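Local coordinates for protein glucose-permease IIA component (Mycoplasma capricolum, PDB 2GPR) that relays phosphoryl groups from phospho-HPr to the EIIB domain during phosphoenolpyruvate-driven glucose uptake, at residues 80-86 with 115-121. Numbering follows the deposited sequence.
Sequences GLDTVSL and VAKKVPS
L86, at the end of the short 3-10 turn 83-86, meets the last turn of helix 112-118 with its CD1 methyl, which lies 3.9 Å from CB of K118 and 4.0 Å from CG1 of V115. Here a loop is laid against a helix end chiefly through aliphatic groups. V119, the first residue beyond the helix, extends the same patch: chi1 of -63° sets its CG1 anti to the carbonyl carbon, beside the backbone N and 4.2 Å from CG of L86, while its CB and both methyls lie against the carbonyl oxygen of L81 in van der Waals contact. Further along, L81 pairs with S121. Its CD2 packs on S121 CB at 3.4 Å, while L81 N gives a weak, bent hydrogen bond to S121 O (2.6 Å, 129°). The hydroxyl of S121 turns elsewhere, to K123 and E25. Within the turn, S85 N and S85 OG approach the carbonyl oxygen of D82 from opposite faces, two donors of one residue. T83 touches V115 through CG2; its OG1 bonds to I79 O. Cohesion thus rests mainly on aliphatic contacts plus one weak bond, and T83 borders H78, by similarity the phosphohistidine intermediate, and H63, by similarity important for phospho-donor activity.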
ATOM      1  N   GLY A  80       6.462  -4.296   4.123  1.00 25.50           N
ATOM      2  CA  GLY A  80       7.302  -4.415   5.318  1.00 23.58           C
ATOM      3  C   GLY A  80       8.103  -3.146   5.634  1.00 23.42           C
ATOM      4  O   GLY A  80       7.743  -2.037   5.293  1.00 26.67           O
ATOM      5  N   LEU A  81       9.200  -3.351   6.300  1.00 21.99           N
ATOM      6  CA  LEU A  81      10.102  -2.329   6.725  1.00 23.88           C
ATOM      7  C   LEU A  81      11.544  -2.758   6.293  1.00 29.45           C
ATOM      8  O   LEU A  81      11.868  -3.951   6.253  1.00 29.65           O
ATOM      9  CB  LEU A  81       9.978  -2.175   8.266  1.00 21.60           C
ATOM     10  CG  LEU A  81       8.975  -1.122   8.762  1.00 20.22           C
ATOM     11  CD1 LEU A  81       7.745  -1.003   7.883  1.00 19.89           C
ATOM     12  CD2 LEU A  81       8.525  -1.444  10.169  1.00 18.40           C
ATOM     13  N   ASP A  82      12.391  -1.776   5.908  1.00 32.18           N
ATOM     14  CA  ASP A  82      13.800  -1.953   5.464  1.00 33.48           C
ATOM     15  C   ASP A  82      14.036  -2.771   4.227  1.00 33.68           C
ATOM     16  O   ASP A  82      15.165  -2.898   3.793  1.00 34.80           O
ATOM     17  CB  ASP A  82      14.877  -2.229   6.542  1.00 34.53           C
ATOM     18  CG  ASP A  82      15.462  -0.987   7.134  1.00 37.92           C
ATOM     19  OD1 ASP A  82      15.086   0.149   6.830  1.00 38.84           O
ATOM     20  OD2 ASP A  82      16.360  -1.251   8.070  1.00 38.83           O
ATOM     21  N   THR A  83      12.982  -3.324   3.686  1.00 34.28           N
ATOM     22  CA  THR A  83      13.015  -4.133   2.472  1.00 34.47           C
ATOM     23  C   THR A  83      13.929  -3.641   1.312  1.00 35.33           C
ATOM     24  O   THR A  83      14.332  -4.463   0.475  1.00 36.11           O
ATOM     25  CB  THR A  83      11.574  -4.299   2.008  1.00 34.50           C
ATOM     26  OG1 THR A  83      10.903  -3.049   2.162  1.00 35.30           O
ATOM     27  CG2 THR A  83      10.914  -5.325   2.906  1.00 33.13           C
ATOM     28  N   VAL A  84      14.254  -2.304   1.234  1.00 33.81           N
ATOM     29  CA  VAL A  84      15.169  -1.793   0.204  1.00 28.72           C
ATOM     30  C   VAL A  84      16.535  -2.498   0.330  1.00 26.80           C
ATOM     31  O   VAL A  84      17.237  -2.762  -0.624  1.00 27.97           O
ATOM     32  CB  VAL A  84      15.338  -0.278   0.261  1.00 27.51           C
ATOM     33  CG1 VAL A  84      16.257   0.086   1.411  1.00 27.19           C
ATOM     34  CG2 VAL A  84      15.960   0.231  -1.042  1.00 27.70           C
ATOM     35  N   SER A  85      16.871  -2.813   1.555  1.00 26.57           N
ATOM     36  CA  SER A  85      18.067  -3.503   1.934  1.00 27.64           C
ATOM     37  C   SER A  85      18.239  -4.849   1.257  1.00 29.94           C
ATOM     38  O   SER A  85      19.350  -5.344   1.164  1.00 31.90           O
ATOM     39  CB  SER A  85      17.900  -3.870   3.358  1.00 26.87           C
ATOM     40  OG  SER A  85      16.840  -4.821   3.428  1.00 26.56           O
ATOM     41  N   LEU A  86      17.133  -5.491   0.911  1.00 29.86           N
ATOM     42  CA  LEU A  86      17.145  -6.843   0.351  1.00 28.13           C
ATOM     43  C   LEU A  86      17.569  -6.900  -1.092  1.00 29.48           C
ATOM     44  O   LEU A  86      17.750  -7.976  -1.673  1.00 27.01           O
ATOM     45  CB  LEU A  86      15.801  -7.597   0.573  1.00 23.69           C
ATOM     46  CG  LEU A  86      15.398  -7.591   1.995  1.00 19.83           C
ATOM     47  CD1 LEU A  86      14.696  -8.885   2.273  1.00 23.69           C
ATOM     48  CD2 LEU A  86      16.650  -7.546   2.815  1.00 17.80           C
ATOM     49  N   VAL A 115      11.543 -13.037   3.821  1.00 35.79           N
ATOM     50  CA  VAL A 115      11.632 -11.623   4.144  1.00 32.74           C
ATOM     51  C   VAL A 115      11.447 -11.304   5.598  1.00 38.94           C
ATOM     52  O   VAL A 115      12.130 -10.443   6.144  1.00 39.09           O
ATOM     53  CB  VAL A 115      10.638 -10.849   3.346  1.00 23.41           C
ATOM     54  CG1 VAL A 115      10.928  -9.393   3.521  1.00 21.49           C
ATOM     55  CG2 VAL A 115      10.793 -11.233   1.895  1.00 23.17           C
ATOM     56  N   ALA A 116      10.501 -11.993   6.209  1.00 46.40           N
ATOM     57  CA  ALA A 116      10.138 -11.785   7.605  1.00 52.22           C
ATOM     58  C   ALA A 116      11.325 -11.879   8.595  1.00 57.67           C
ATOM     59  O   ALA A 116      11.312 -11.278   9.690  1.00 59.21           O
ATOM     60  CB  ALA A 116       8.980 -12.705   7.980  1.00 52.38           C
ATOM     61  N   LYS A 117      12.362 -12.648   8.215  1.00 60.41           N
ATOM     62  CA  LYS A 117      13.544 -12.819   9.068  1.00 61.70           C
ATOM     63  C   LYS A 117      14.617 -11.786   8.788  1.00 61.34           C
ATOM     64  O   LYS A 117      15.311 -11.292   9.695  1.00 62.47           O
ATOM     65  CB  LYS A 117      14.102 -14.236   9.068  1.00 62.11           C
ATOM     66  CG  LYS A 117      14.070 -14.934   7.715  1.00 62.60           C
ATOM     67  CD  LYS A 117      15.329 -14.682   6.897  1.00 63.60           C
ATOM     68  CE  LYS A 117      15.881 -15.927   6.190  1.00 62.25           C
ATOM     69  NZ  LYS A 117      17.366 -15.989   6.182  1.00 59.89           N
ATOM     70  N   LYS A 118      14.706 -11.424   7.513  1.00 58.33           N
ATOM     71  CA  LYS A 118      15.660 -10.447   7.055  1.00 54.23           C
ATOM     72  C   LYS A 118      15.371  -8.992   7.511  1.00 51.56           C
ATOM     73  O   LYS A 118      16.274  -8.170   7.654  1.00 50.29           O
ATOM     74  CB  LYS A 118      15.854 -10.569   5.559  1.00 53.48           C
ATOM     75  CG  LYS A 118      16.541 -11.876   5.209  1.00 54.28           C
ATOM     76  CD  LYS A 118      16.634 -12.104   3.711  1.00 56.65           C
ATOM     77  CE  LYS A 118      16.943 -13.544   3.323  1.00 58.48           C
ATOM     78  NZ  LYS A 118      16.858 -13.752   1.865  1.00 60.05           N
ATOM     79  N   VAL A 119      14.116  -8.655   7.770  1.00 49.47           N
ATOM     80  CA  VAL A 119      13.782  -7.280   8.123  1.00 43.88           C
ATOM     81  C   VAL A 119      13.096  -7.110   9.459  1.00 40.46           C
ATOM     82  O   VAL A 119      12.595  -8.047  10.081  1.00 40.63           O
ATOM     83  CB  VAL A 119      12.928  -6.655   7.042  1.00 42.15           C
ATOM     84  CG1 VAL A 119      13.736  -6.587   5.750  1.00 42.17           C
ATOM     85  CG2 VAL A 119      11.664  -7.501   6.858  1.00 40.91           C
ATOM     86  N   PRO A 120      13.060  -5.861   9.874  1.00 38.39           N
ATOM     87  CA  PRO A 120      12.447  -5.506  11.120  1.00 35.44           C
ATOM     88  C   PRO A 120      10.970  -5.813  11.174  1.00 32.24           C
ATOM     89  O   PRO A 120      10.471  -6.202  12.217  1.00 30.08           O
ATOM     90  CB  PRO A 120      12.701  -4.002  11.339  1.00 36.09           C
ATOM     91  CG  PRO A 120      13.655  -3.536  10.256  1.00 36.23           C
ATOM     92  CD  PRO A 120      13.829  -4.709   9.294  1.00 38.32           C
ATOM     93  N   SER A 121      10.267  -5.636  10.062  1.00 33.81           N
ATOM     94  CA  SER A 121       8.835  -5.902  10.077  1.00 35.21           C
ATOM     95  C   SER A 121       8.242  -6.080   8.693  1.00 36.12           C
ATOM     96  O   SER A 121       8.655  -5.394   7.772  1.00 39.47           O
ATOM     97  CB  SER A 121       8.102  -4.786  10.796  1.00 35.30           C
ATOM     98  OG  SER A 121       6.728  -5.076  10.819  1.00 36.57           O
TER